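Local atomic coordinates of 401aa long hypothetical glucose-1-phosphate thymidylyltransferase (Sulfolobus tokodaii, PDB entry 2GGO), a protein that takes part in making UDP-N-acetylglucosamine and UDP-N-acetylgalactosamine, probably combining nucleotidyl transfer to sugar 1-phosphates with acetyl transfer in one bifunctional chain. Residues Val26-Lys31 with Asp217-Ala222; Leu226-Asn231 with Lys242-Ile247; Asp250-Ser255 with Gly268-Pro273; Thr257-Pro262 with Ser275-Tyr280; Glu302-Pro307 with Ser315-Asp320. All coordinates share one frame; numbering follows the deposited sequence.

Interaction 1: Val26-Lys31 with Asp217-Ala222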
# COMPACT_ATOMS: atom_id res chain seq x y z
N VAL A 26 -5.35 -0.68 -2.81
CA VAL A 26 -4.89 -1.49 -1.67
C VAL A 26 -5.64 -1.01 -0.43
O VAL A 26 -5.63 0.21 -0.18
CB VAL A 26 -3.37 -1.33 -1.48
CG1 VAL A 26 -2.91 -1.77 -0.09
CG2 VAL A 26 -2.62 -2.13 -2.49
N PRO A 27 -6.29 -1.95 0.34
CA PRO A 27 -7.00 -1.49 1.52
C PRO A 27 -6.09 -1.27 2.74
O PRO A 27 -5.06 -1.94 2.96
CB PRO A 27 -8.05 -2.58 1.77
CG PRO A 27 -7.49 -3.79 1.22
CD PRO A 27 -6.41 -3.42 0.21
N ILE A 28 -6.46 -0.24 3.49
CA ILE A 28 -5.88 0.02 4.78
C ILE A 28 -7.12 -0.04 5.63
O ILE A 28 -8.05 0.77 5.45
CB ILE A 28 -5.25 1.41 4.82
CG1 ILE A 28 -4.17 1.51 3.75
CG2 ILE A 28 -4.68 1.68 6.21
CD1 ILE A 28 -3.98 2.89 3.28
N LEU A 29 -7.17 -1.04 6.52
CA LEU A 29 -8.40 -1.39 7.21
C LEU A 29 -9.49 -1.48 6.15
O LEU A 29 -9.28 -2.07 5.09
CB LEU A 29 -8.73 -0.38 8.31
CG LEU A 29 -7.65 -0.19 9.37
CD1 LEU A 29 -8.06 0.82 10.43
CD2 LEU A 29 -7.25 -1.51 10.03
N SER A 30 -10.61 -0.82 6.36
CA SER A 30 -11.70 -1.00 5.43
C SER A 30 -11.70 -0.19 4.14
O SER A 30 -12.60 -0.37 3.33
CB SER A 30 -13.00 -0.73 6.17
OG SER A 30 -13.20 0.67 6.28
N LYS A 31 -10.75 0.72 3.91
CA LYS A 31 -10.88 1.54 2.69
C LYS A 31 -9.61 1.65 1.90
O LYS A 31 -8.52 1.52 2.46
CB LYS A 31 -11.58 2.90 2.95
CG LYS A 31 -10.84 3.89 3.81
CD LYS A 31 -11.77 4.92 4.47
CE LYS A 31 -10.91 5.95 5.24
NZ LYS A 31 -11.63 7.12 5.83
N ASP A 217 2.77 -3.29 7.29
CA ASP A 217 3.19 -2.03 7.87
C ASP A 217 2.03 -1.01 8.00
O ASP A 217 1.58 -0.71 9.13
CB ASP A 217 4.34 -1.45 7.02
CG ASP A 217 5.54 -2.34 7.00
OD1 ASP A 217 5.58 -3.25 7.84
OD2 ASP A 217 6.46 -2.16 6.16
N VAL A 218 1.47 -0.50 6.90
CA VAL A 218 0.44 0.58 7.10
C VAL A 218 -0.84 0.15 7.80
O VAL A 218 -1.53 0.94 8.50
CB VAL A 218 0.11 1.39 5.80
CG1 VAL A 218 1.36 1.99 5.25
CG2 VAL A 218 -0.45 0.45 4.77
N ASN A 219 -1.21 -1.10 7.62
CA ASN A 219 -2.48 -1.54 8.19
C ASN A 219 -2.26 -1.69 9.66
O ASN A 219 -3.17 -1.42 10.45
CB ASN A 219 -2.87 -2.90 7.57
CG ASN A 219 -3.88 -2.79 6.51
OD1 ASN A 219 -5.06 -2.69 6.77
ND2 ASN A 219 -3.43 -2.82 5.27
N LYS A 220 -1.04 -2.06 10.06
CA LYS A 220 -0.73 -2.13 11.50
C LYS A 220 -0.78 -0.73 12.10
O LYS A 220 -1.51 -0.47 13.05
CB LYS A 220 0.64 -2.74 11.73
CG LYS A 220 0.68 -4.27 11.64
CD LYS A 220 2.07 -4.71 11.89
CE LYS A 220 2.37 -4.67 13.40
NZ LYS A 220 3.75 -5.18 13.49
N TRP A 221 -0.05 0.19 11.48
CA TRP A 221 -0.16 1.60 11.92
C TRP A 221 -1.62 2.10 12.07
O TRP A 221 -2.03 2.60 13.11
CB TRP A 221 0.61 2.52 10.98
CG TRP A 221 0.74 3.87 11.62
CD1 TRP A 221 1.71 4.28 12.49
CD2 TRP A 221 -0.18 4.97 11.49
NE1 TRP A 221 1.47 5.58 12.89
CE2 TRP A 221 0.31 6.02 12.30
CE3 TRP A 221 -1.35 5.18 10.76
CZ2 TRP A 221 -0.34 7.26 12.38
CZ3 TRP A 221 -1.99 6.38 10.85
CH2 TRP A 221 -1.49 7.42 11.66
N ALA A 222 -2.39 1.96 11.02
CA ALA A 222 -3.77 2.38 11.05
C ALA A 222 -4.62 1.76 12.16
O ALA A 222 -5.52 2.42 12.70
CB ALA A 222 -4.43 2.13 9.66
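The flat carboxamide of N219 meets the P27-L29 backbone with both of its polar atoms. ND2 donates to P27 O (3.0 Å), which lies close to the amide plane. OD1 accepts from L29 N at 2.7 Å in a nearly straight bond, the donor lifted 33° from that plane. The CA of I28, between the two bonded backbone groups, lies off the plane on the same side as L29 N. Chi1 of N219 is -100°, well off a staggered value, and the paired bonds, together with that from ND2 to I215 O, fix the group there. Apolar contacts complete the join. I28 turns CG2 onto A222 CB at a tight 3.5 Å, while its CG1 passes V218 CG2 at 4.0 Å. L29 slides by N219 in the opposite direction and sets CD1 against A222 CB (3.9 Å). F101 packs on both I28 and V218, so this patch is shut in. Within the nucleotidyltransferase (GT-A) part of the chain, the arrangement is a beta-hairpin with a type II' turn, I28 to K31, clamped to helix 212-225 by one side-chain amide that bonds as a peptide group would.

Interaction 2: Leu226-Asn231 with Lys242-Ile247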
# COMPACT_ATOMS: atom_id res chain seq x y z
N LEU A 226 -5.76 4.93 13.91
CA LEU A 226 -6.92 5.59 13.35
C LEU A 226 -8.27 5.12 13.86
O LEU A 226 -9.27 5.74 13.53
CB LEU A 226 -6.90 5.57 11.82
CG LEU A 226 -5.62 6.05 11.14
CD1 LEU A 226 -5.70 5.74 9.64
CD2 LEU A 226 -5.32 7.54 11.37
N VAL A 227 -8.31 4.05 14.65
CA VAL A 227 -9.59 3.43 15.10
C VAL A 227 -9.54 3.02 16.56
O VAL A 227 -8.46 2.89 17.12
CB VAL A 227 -10.07 2.20 14.24
CG1 VAL A 227 -10.57 2.63 12.87
CG2 VAL A 227 -8.98 1.08 14.12
N PHE A 228 -10.72 2.84 17.15
CA PHE A 228 -10.86 2.59 18.57
C PHE A 228 -11.84 1.45 18.86
O PHE A 228 -12.79 1.24 18.09
CB PHE A 228 -11.26 3.90 19.31
CG PHE A 228 -10.26 5.03 19.10
CD1 PHE A 228 -8.89 4.87 19.47
CD2 PHE A 228 -10.65 6.24 18.49
CE1 PHE A 228 -7.94 5.88 19.24
CE2 PHE A 228 -9.71 7.27 18.26
CZ PHE A 228 -8.35 7.09 18.64
N SER A 229 -11.58 0.71 19.94
CA SER A 229 -12.38 -0.45 20.33
C SER A 229 -13.88 -0.19 20.22
O SER A 229 -14.39 0.74 20.82
CB SER A 229 -12.05 -0.87 21.76
OG SER A 229 -12.49 -2.21 21.99
N GLN A 230 -14.57 -1.00 19.42
CA GLN A 230 -16.02 -0.90 19.28
C GLN A 230 -16.64 -2.20 18.85
O GLN A 230 -16.01 -3.00 18.19
CB GLN A 230 -16.42 0.23 18.30
CG GLN A 230 -15.80 0.13 16.92
CD GLN A 230 -16.38 1.17 15.95
OE1 GLN A 230 -17.60 1.28 15.80
NE2 GLN A 230 -15.50 1.94 15.29
N ASN A 231 -17.90 -2.39 19.21
CA ASN A 231 -18.66 -3.53 18.77
C ASN A 231 -19.98 -3.07 18.16
O ASN A 231 -20.86 -2.66 18.88
CB ASN A 231 -18.91 -4.50 19.94
CG ASN A 231 -19.70 -5.73 19.52
OD1 ASN A 231 -19.80 -6.06 18.34
ND2 ASN A 231 -20.26 -6.42 20.50
N LYS A 242 -9.70 -9.63 24.50
CA LYS A 242 -8.69 -8.81 25.15
C LYS A 242 -8.20 -7.67 24.22
O LYS A 242 -8.04 -7.85 23.01
CB LYS A 242 -7.51 -9.66 25.61
CG LYS A 242 -7.84 -10.58 26.77
CD LYS A 242 -7.20 -11.93 26.57
CE LYS A 242 -7.11 -12.72 27.86
NZ LYS A 242 -5.76 -13.34 27.95
N GLY A 243 -7.99 -6.48 24.79
CA GLY A 243 -7.33 -5.40 24.06
C GLY A 243 -8.25 -4.73 23.10
O GLY A 243 -9.45 -4.87 23.23
N LYS A 244 -7.69 -4.03 22.13
CA LYS A 244 -8.48 -3.28 21.13
C LYS A 244 -9.09 -4.16 20.07
O LYS A 244 -8.36 -4.81 19.33
CB LYS A 244 -7.61 -2.25 20.41
CG LYS A 244 -8.42 -1.23 19.60
CD LYS A 244 -7.58 -0.53 18.57
CE LYS A 244 -6.69 0.50 19.20
NZ LYS A 244 -6.57 1.70 18.34
N VAL A 245 -10.41 -4.14 19.96
CA VAL A 245 -11.07 -4.91 18.93
C VAL A 245 -12.15 -4.12 18.22
O VAL A 245 -13.10 -3.68 18.84
CB VAL A 245 -11.65 -6.21 19.52
CG1 VAL A 245 -12.19 -7.10 18.44
CG2 VAL A 245 -10.56 -6.96 20.27
N ILE A 246 -12.02 -3.96 16.90
CA ILE A 246 -13.07 -3.31 16.11
C ILE A 246 -13.95 -4.38 15.49
O ILE A 246 -13.50 -5.16 14.64
CB ILE A 246 -12.52 -2.37 15.01
CG1 ILE A 246 -11.80 -1.18 15.64
CG2 ILE A 246 -13.63 -1.81 14.19
CD1 ILE A 246 -10.46 -1.54 16.28
N ILE A 247 -15.19 -4.42 15.94
CA ILE A 247 -16.17 -5.31 15.34
C ILE A 247 -17.19 -4.46 14.60
O ILE A 247 -17.90 -3.64 15.21
CB ILE A 247 -16.84 -6.22 16.39
CG1 ILE A 247 -15.78 -6.89 17.27
CG2 ILE A 247 -17.71 -7.25 15.68
CD1 ILE A 247 -16.28 -7.63 18.48
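The ammonium of K244 is gripped by three carbonyls: V227 O across the contact, at a short 2.5 Å whose exact value is doubtful, and L223 O and D224 O from the last turn of helix 212-225. The lysine chain leaves with CG anti to the backbone N (chi1 -167°), passes S229 N at 3.7 Å from CG, then bends at chi3 and chi4. A methionine in its place would probably leave these three carbonyls without their charged donor and the exit from the helix less firmly held. V227 CG2 packs on I246 CD1 (3.7 Å), and I246 also touches L223 of the helix. Here the chain enters the hexapeptide-repeat domain, a left-handed parallel beta-helix in this family, and strand 230-231 forms the outermost strand of one of its sheets by pairing in parallel with 245-247. Q230 straddles the pairing: its N donates to V245 O at 3.1 Å, and its O accepts from I247 N at 2.8 Å, nearly straight. A weak bond, V245 N to S229 OG, precedes them. On the face shared by N231 and I247, N231 OD1 lies 3.5 Å from I247 CB, although its bond is to G233 N.

Interaction 3: Asp250-Ser255 with Gly268-Pro273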
# COMPACT_ATOMS: atom_id res chain seq x y z
N ASP A 250 -22.88 -6.10 11.14
CA ASP A 250 -23.20 -7.34 10.47
C ASP A 250 -22.23 -8.48 10.75
O ASP A 250 -22.49 -9.60 10.36
CB ASP A 250 -23.44 -7.12 8.98
CG ASP A 250 -24.60 -6.16 8.75
OD1 ASP A 250 -25.62 -6.35 9.46
OD2 ASP A 250 -24.47 -5.22 7.91
N ALA A 251 -21.15 -8.20 11.49
CA ALA A 251 -20.18 -9.22 11.85
C ALA A 251 -20.72 -10.10 12.98
O ALA A 251 -21.37 -9.62 13.93
CB ALA A 251 -18.80 -8.60 12.19
N GLU A 252 -20.46 -11.41 12.86
CA GLU A 252 -21.00 -12.40 13.78
C GLU A 252 -19.83 -13.17 14.33
O GLU A 252 -19.01 -13.67 13.55
CB GLU A 252 -21.91 -13.38 13.02
CG GLU A 252 -22.90 -14.15 13.95
CD GLU A 252 -23.34 -15.55 13.40
OE1 GLU A 252 -23.06 -15.87 12.20
OE2 GLU A 252 -23.98 -16.31 14.19
N ILE A 253 -19.74 -13.24 15.66
CA ILE A 253 -18.68 -13.96 16.36
C ILE A 253 -19.23 -15.06 17.29
O ILE A 253 -19.94 -14.79 18.24
CB ILE A 253 -17.80 -13.01 17.15
CG1 ILE A 253 -17.44 -11.77 16.28
CG2 ILE A 253 -16.64 -13.74 17.69
CD1 ILE A 253 -16.26 -11.00 16.71
N LYS A 254 -18.87 -16.30 16.98
CA LYS A 254 -19.44 -17.48 17.57
C LYS A 254 -18.60 -17.98 18.69
O LYS A 254 -17.40 -17.68 18.80
CB LYS A 254 -19.57 -18.58 16.51
CG LYS A 254 -20.33 -18.12 15.28
CD LYS A 254 -20.68 -19.27 14.38
CE LYS A 254 -21.52 -18.86 13.12
NZ LYS A 254 -21.41 -19.91 12.04
N SER A 255 -19.25 -18.72 19.56
CA SER A 255 -18.69 -19.13 20.84
C SER A 255 -17.37 -19.89 20.66
O SER A 255 -17.13 -20.50 19.62
CB SER A 255 -19.72 -19.96 21.60
OG SER A 255 -20.98 -19.27 21.58
N GLY A 268 -19.78 -7.72 8.04
CA GLY A 268 -20.29 -8.89 7.40
C GLY A 268 -19.41 -10.11 7.65
O GLY A 268 -19.66 -11.16 7.10
N SER A 269 -18.39 -9.99 8.49
CA SER A 269 -17.54 -11.13 8.81
C SER A 269 -18.24 -12.21 9.62
O SER A 269 -19.19 -11.93 10.34
CB SER A 269 -16.29 -10.67 9.50
OG SER A 269 -15.50 -10.01 8.51
N GLU A 270 -17.81 -13.46 9.45
CA GLU A 270 -18.35 -14.55 10.22
C GLU A 270 -17.16 -15.30 10.80
O GLU A 270 -16.39 -15.87 10.07
CB GLU A 270 -19.19 -15.43 9.33
CG GLU A 270 -19.81 -16.63 10.02
CD GLU A 270 -20.80 -17.39 9.10
OE1 GLU A 270 -20.41 -17.82 7.99
OE2 GLU A 270 -21.99 -17.56 9.51
N ILE A 271 -17.00 -15.23 12.12
CA ILE A 271 -15.82 -15.73 12.81
C ILE A 271 -16.30 -16.84 13.70
O ILE A 271 -17.34 -16.71 14.32
CB ILE A 271 -15.17 -14.65 13.74
CG1 ILE A 271 -14.99 -13.35 12.98
CG2 ILE A 271 -13.77 -15.13 14.24
CD1 ILE A 271 -14.07 -13.55 11.81
N GLY A 272 -15.57 -17.94 13.76
CA GLY A 272 -15.91 -18.99 14.68
C GLY A 272 -16.73 -20.13 14.10
O GLY A 272 -17.04 -20.16 12.89
N PRO A 273 -17.05 -21.11 14.94
CA PRO A 273 -16.73 -21.18 16.38
C PRO A 273 -15.28 -21.57 16.61
O PRO A 273 -14.66 -22.07 15.69
CB PRO A 273 -17.62 -22.32 16.85
CG PRO A 273 -17.78 -23.19 15.67
CD PRO A 273 -17.77 -22.31 14.48
O HOH W 1 -19.15 -21.05 11.43
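E252 and E270 sit next to each other on the outward face of two parallel strands, whereas the backbones beneath them are tightly laced. E252 N donates to S269 O, I271 N to E252 O and K254 N to I271 O, all at 2.9 to 3.1 Å. Beyond this ladder K254 leans over the neighbouring coil, its CG 3.4 Å from I271 O and its CB against the CA of P273, which follows a cis peptide bond. G272 fits here because a side-chain carbon on it would clash with K254 CB. The inner face is apolar, with I253 CG2 near I271 CB.

Toward solvent the contact is looser and charged. The two glutamates run side by side in the same direction, E252 OE1 only 3.4 Å from E270 OE2 and their carboxylates turned 45° apart. The extended chain of K254 brings NZ to a long salt bridge, 3.5 Å from E270 OE2, which probably eases this repulsion. A water, 2.6 Å from K254 NZ, carries the ammonium on to G272 O.

Strand 234-235 pairs with 252-253 on one side and strand 288-291 with 270-271 on the other. I265 of strand 263-265 touches A251, I253 and I271 from within, V239 meets I253, and I289 packs on I271, filling the interior of the beta-helix.

Interaction 4: Thr257-Pro262 with Ser275-Tyr280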
# COMPACT_ATOMS: atom_id res chain seq x y z
N THR A 257 -14.60 -18.58 20.30
CA THR A 257 -13.65 -17.66 19.70
C THR A 257 -12.87 -16.88 20.74
O THR A 257 -13.42 -16.49 21.75
CB THR A 257 -14.33 -16.72 18.74
OG1 THR A 257 -14.94 -17.48 17.71
CG2 THR A 257 -13.33 -15.77 18.14
N TYR A 258 -11.57 -16.69 20.47
CA TYR A 258 -10.63 -16.03 21.40
C TYR A 258 -9.85 -14.97 20.64
O TYR A 258 -9.19 -15.26 19.64
CB TYR A 258 -9.64 -17.03 21.96
CG TYR A 258 -8.92 -16.63 23.24
CD1 TYR A 258 -9.43 -17.00 24.49
CD2 TYR A 258 -7.70 -15.94 23.21
CE1 TYR A 258 -8.75 -16.70 25.67
CE2 TYR A 258 -7.00 -15.64 24.40
CZ TYR A 258 -7.55 -16.02 25.61
OH TYR A 258 -6.91 -15.74 26.78
N ILE A 259 -9.96 -13.72 21.09
CA ILE A 259 -9.42 -12.57 20.36
C ILE A 259 -8.41 -11.88 21.27
O ILE A 259 -8.75 -11.53 22.39
CB ILE A 259 -10.60 -11.63 19.89
CG1 ILE A 259 -11.56 -12.40 18.98
CG2 ILE A 259 -10.13 -10.38 19.20
CD1 ILE A 259 -12.82 -11.58 18.58
N GLU A 260 -7.16 -11.78 20.85
CA GLU A 260 -6.19 -10.97 21.56
C GLU A 260 -5.94 -9.76 20.68
O GLU A 260 -5.41 -9.89 19.60
CB GLU A 260 -4.90 -11.78 21.87
CG GLU A 260 -5.16 -12.96 22.87
CD GLU A 260 -3.97 -13.89 23.13
OE1 GLU A 260 -3.18 -14.14 22.17
OE2 GLU A 260 -3.83 -14.40 24.30
N GLY A 261 -6.40 -8.57 21.11
CA GLY A 261 -6.36 -7.38 20.26
C GLY A 261 -4.94 -6.87 20.21
O GLY A 261 -4.12 -7.26 21.06
N PRO A 262 -4.64 -5.95 19.28
CA PRO A 262 -5.54 -5.26 18.36
C PRO A 262 -5.96 -6.06 17.13
O PRO A 262 -5.12 -6.64 16.44
CB PRO A 262 -4.74 -4.03 17.93
CG PRO A 262 -3.36 -4.39 18.12
CD PRO A 262 -3.25 -5.48 19.14
N SER A 275 -12.46 -20.08 16.85
CA SER A 275 -11.39 -19.40 16.15
C SER A 275 -10.45 -18.68 17.12
O SER A 275 -10.84 -18.31 18.21
CB SER A 275 -11.95 -18.39 15.21
OG SER A 275 -12.70 -19.03 14.22
N TYR A 276 -9.25 -18.37 16.67
CA TYR A 276 -8.29 -17.64 17.51
C TYR A 276 -7.74 -16.49 16.70
O TYR A 276 -7.00 -16.72 15.79
CB TYR A 276 -7.14 -18.56 17.92
CG TYR A 276 -6.06 -18.05 18.91
CD1 TYR A 276 -6.21 -16.89 19.65
CD2 TYR A 276 -4.87 -18.77 19.07
CE1 TYR A 276 -5.20 -16.46 20.54
CE2 TYR A 276 -3.86 -18.34 19.94
CZ TYR A 276 -4.05 -17.19 20.67
OH TYR A 276 -3.09 -16.78 21.55
N LEU A 277 -8.13 -15.25 17.02
CA LEU A 277 -7.55 -14.08 16.34
C LEU A 277 -6.48 -13.42 17.19
O LEU A 277 -6.73 -13.04 18.33
CB LEU A 277 -8.62 -13.11 15.90
CG LEU A 277 -9.81 -13.69 15.13
CD1 LEU A 277 -10.77 -12.59 14.82
CD2 LEU A 277 -9.36 -14.41 13.83
N ARG A 278 -5.28 -13.27 16.66
CA ARG A 278 -4.18 -12.78 17.45
C ARG A 278 -3.85 -11.37 17.00
O ARG A 278 -4.32 -10.94 15.95
CB ARG A 278 -2.96 -13.69 17.32
CG ARG A 278 -3.07 -14.98 18.17
CD ARG A 278 -2.07 -16.04 17.72
NE ARG A 278 -0.74 -15.54 18.02
CZ ARG A 278 0.38 -16.02 17.47
NH1 ARG A 278 0.34 -16.97 16.54
NH2 ARG A 278 1.55 -15.51 17.82
N PRO A 279 -3.02 -10.67 17.79
CA PRO A 279 -2.70 -9.26 17.48
C PRO A 279 -2.36 -8.99 16.01
O PRO A 279 -1.54 -9.70 15.37
CB PRO A 279 -1.48 -8.99 18.38
CG PRO A 279 -1.80 -9.82 19.64
CD PRO A 279 -2.35 -11.13 19.04
N TYR A 280 -2.97 -7.94 15.51
CA TYR A 280 -2.77 -7.39 14.16
C TYR A 280 -3.44 -8.21 13.10
O TYR A 280 -3.03 -8.20 11.96
CB TYR A 280 -1.30 -7.04 13.87
CG TYR A 280 -0.86 -5.95 14.80
CD1 TYR A 280 -1.40 -4.65 14.68
CD2 TYR A 280 0.04 -6.22 15.84
CE1 TYR A 280 -1.03 -3.62 15.56
CE2 TYR A 280 0.42 -5.20 16.74
CZ TYR A 280 -0.13 -3.91 16.59
OH TYR A 280 0.23 -2.91 17.46
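Y276 and E260 start from different first torsions: CG of Y276 is anti to the backbone N (chi1 -175°), CG of E260 anti to the carbonyl carbon (-65°). From there the ring, with chi2 12°, and the extended glutamate chain bring Y276 OH to E260 OE1, the hydroxyl donating at 2.7 Å from above the carboxylate plane. Y258 lies beside Y276, its CD2 3.7 Å from Y276 CE1 and the rings oblique; Y258 OH is hydrogen-bonded with K242 NZ. R278 CG lies over one face of the Y276 ring, toward its rim, and the arginine pairs with E294. A phenylalanine in place of Y276 would probably keep the ring contacts but leave E260 OE1 without its hydroxyl donor. Underneath, parallel-ladder bonds join Y258 N to S275 O, L277 N to Y258 O and E260 N to L277 O. Inward, I259 and L277 lie next to each other on the same face, both touching I265. P262 sets CG over one face of Y280 in a CH-pi contact, 3.8 Å from the ring centroid, and Y280 OH bonds D224 of helix 212-225. The pairing combines a hydrophobic inside with an outer row of aromatic and charged groups bonded from coil to coil.

Interaction 5: Glu302-Pro307 with Ser315-Asp320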
# COMPACT_ATOMS: atom_id res chain seq x y z
N GLU A 302 -11.19 -8.51 0.98
CA GLU A 302 -12.66 -8.60 0.91
C GLU A 302 -13.18 -10.00 0.56
O GLU A 302 -12.84 -10.51 -0.49
CB GLU A 302 -13.17 -7.65 -0.19
CG GLU A 302 -12.82 -6.17 0.01
CD GLU A 302 -11.50 -5.73 -0.63
OE1 GLU A 302 -10.67 -6.57 -0.97
OE2 GLU A 302 -11.30 -4.49 -0.79
N GLY A 303 -14.11 -10.52 1.37
CA GLY A 303 -14.78 -11.77 1.06
C GLY A 303 -13.88 -13.01 1.02
O GLY A 303 -14.31 -14.05 0.56
N SER A 304 -12.65 -12.91 1.48
CA SER A 304 -11.75 -14.08 1.54
C SER A 304 -12.08 -15.00 2.67
O SER A 304 -12.53 -14.57 3.69
CB SER A 304 -10.32 -13.66 1.64
OG SER A 304 -9.93 -13.19 0.35
N LYS A 305 -11.90 -16.29 2.47
CA LYS A 305 -12.45 -17.26 3.38
C LYS A 305 -11.39 -18.26 3.85
O LYS A 305 -10.78 -18.95 3.01
CB LYS A 305 -13.53 -18.00 2.64
CG LYS A 305 -14.90 -17.23 2.60
CD LYS A 305 -16.06 -18.19 2.21
CE LYS A 305 -16.47 -18.06 0.72
NZ LYS A 305 -17.38 -19.18 0.18
N ILE A 306 -11.19 -18.38 5.15
CA ILE A 306 -10.22 -19.36 5.72
C ILE A 306 -11.02 -20.23 6.66
O ILE A 306 -11.01 -19.97 7.84
CB ILE A 306 -9.09 -18.73 6.62
CG1 ILE A 306 -8.42 -17.49 6.08
CG2 ILE A 306 -7.99 -19.74 6.87
CD1 ILE A 306 -8.05 -17.55 4.60
N PRO A 307 -11.74 -21.25 6.15
CA PRO A 307 -12.76 -21.79 7.06
C PRO A 307 -12.38 -22.96 7.96
O PRO A 307 -13.10 -23.14 8.96
CB PRO A 307 -13.85 -22.22 6.13
CG PRO A 307 -12.97 -22.77 4.91
CD PRO A 307 -11.90 -21.77 4.79
N SER A 315 0.97 -12.57 6.92
CA SER A 315 0.70 -12.66 5.50
C SER A 315 -0.23 -11.60 4.96
O SER A 315 -0.89 -10.90 5.73
CB SER A 315 0.09 -14.02 5.22
OG SER A 315 0.87 -15.03 5.94
N VAL A 316 -0.26 -11.50 3.64
CA VAL A 316 -1.25 -10.61 2.99
C VAL A 316 -2.06 -11.43 2.03
O VAL A 316 -1.51 -12.00 1.09
CB VAL A 316 -0.63 -9.48 2.17
CG1 VAL A 316 -1.77 -8.68 1.48
CG2 VAL A 316 0.16 -8.50 3.06
N ILE A 317 -3.37 -11.50 2.25
CA ILE A 317 -4.17 -12.36 1.38
C ILE A 317 -5.23 -11.53 0.67
O ILE A 317 -5.98 -10.81 1.29
CB ILE A 317 -4.85 -13.46 2.19
CG1 ILE A 317 -3.85 -14.44 2.76
CG2 ILE A 317 -5.86 -14.27 1.42
CD1 ILE A 317 -4.64 -15.32 3.79
N ALA A 318 -5.30 -11.64 -0.65
CA ALA A 318 -6.04 -10.66 -1.39
C ALA A 318 -7.52 -11.01 -1.40
O ALA A 318 -7.98 -11.68 -0.43
CB ALA A 318 -5.45 -10.45 -2.74
N GLU A 319 -8.30 -10.56 -2.38
CA GLU A 319 -9.76 -10.72 -2.31
C GLU A 319 -10.25 -12.01 -2.88
O GLU A 319 -9.65 -12.56 -3.77
CB GLU A 319 -10.50 -9.53 -2.99
CG GLU A 319 -10.42 -9.43 -4.59
CD GLU A 319 -9.09 -8.98 -5.13
OE1 GLU A 319 -8.23 -8.65 -4.33
OE2 GLU A 319 -8.87 -8.96 -6.37
N ASP A 320 -11.36 -12.48 -2.37
CA ASP A 320 -12.03 -13.72 -2.78
C ASP A 320 -11.11 -14.94 -2.86
O ASP A 320 -11.17 -15.71 -3.81
CB ASP A 320 -12.85 -13.48 -4.05
CG ASP A 320 -13.90 -12.34 -3.86
OD1 ASP A 320 -14.62 -12.34 -2.81
OD2 ASP A 320 -14.04 -11.44 -4.77
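E302 and E319 cross obliquely, their carboxylate planes 83° apart and their OE1 atoms 4.6 Å from each other. The chain of E302 bends at chi2 (91°), and its OE1 packs against E319 CB at 3.6 Å. R21, of the nucleotidyltransferase part of the chain, probably makes the like charges tolerable: its NH2 forms salt bridges with OE1 of both, while E319 OE2 also bonds T20 OG1. S304 bridges the two corners: its OG donates to A318 O at 2.6 Å, in the carbonyl plane on a lone pair, and takes V321 N as a second partner. These are corners of successive coils of the parallel beta-helix: 302-304 follows strand 298-300 and leads to 305-308, and 318-320 joins strand 316-317 to 322-323, each corner thus passing from one sheet to the next. D320 N fastens one corner to the other by donating to E302 O at 3.1 Å. G303 needs its lack of a side chain, since a CB would run into D320 OD1. In the interior I306 and I317 reach toward each other tip to tip, CD1 to CD1 at 4.2 Å, and F323 touches both.

Interaction 1 is the fully buried contact, a side-chain amide and aliphatic groups tying a hairpin to helix 212-225; interactions 2 to 5 are partly buried and belong to the beta-helix. Helix 212-225 runs on into interaction 2 (W221 on L226), the hairpin touches it too (L29 on V227), and the helix also reaches interaction 4 (K220 on Y280). Interactions 3 and 4 join the same two coils on successive sheets, and the inward I253-I259 and I271-L277 pairs connect them. Their inner faces are alike, but outside, interaction 3 carries charges and water and interaction 4 aromatics. Interaction 2 sits at the chain's entry to the coil, and interaction 5 replaces parallel ladders with corner bonds.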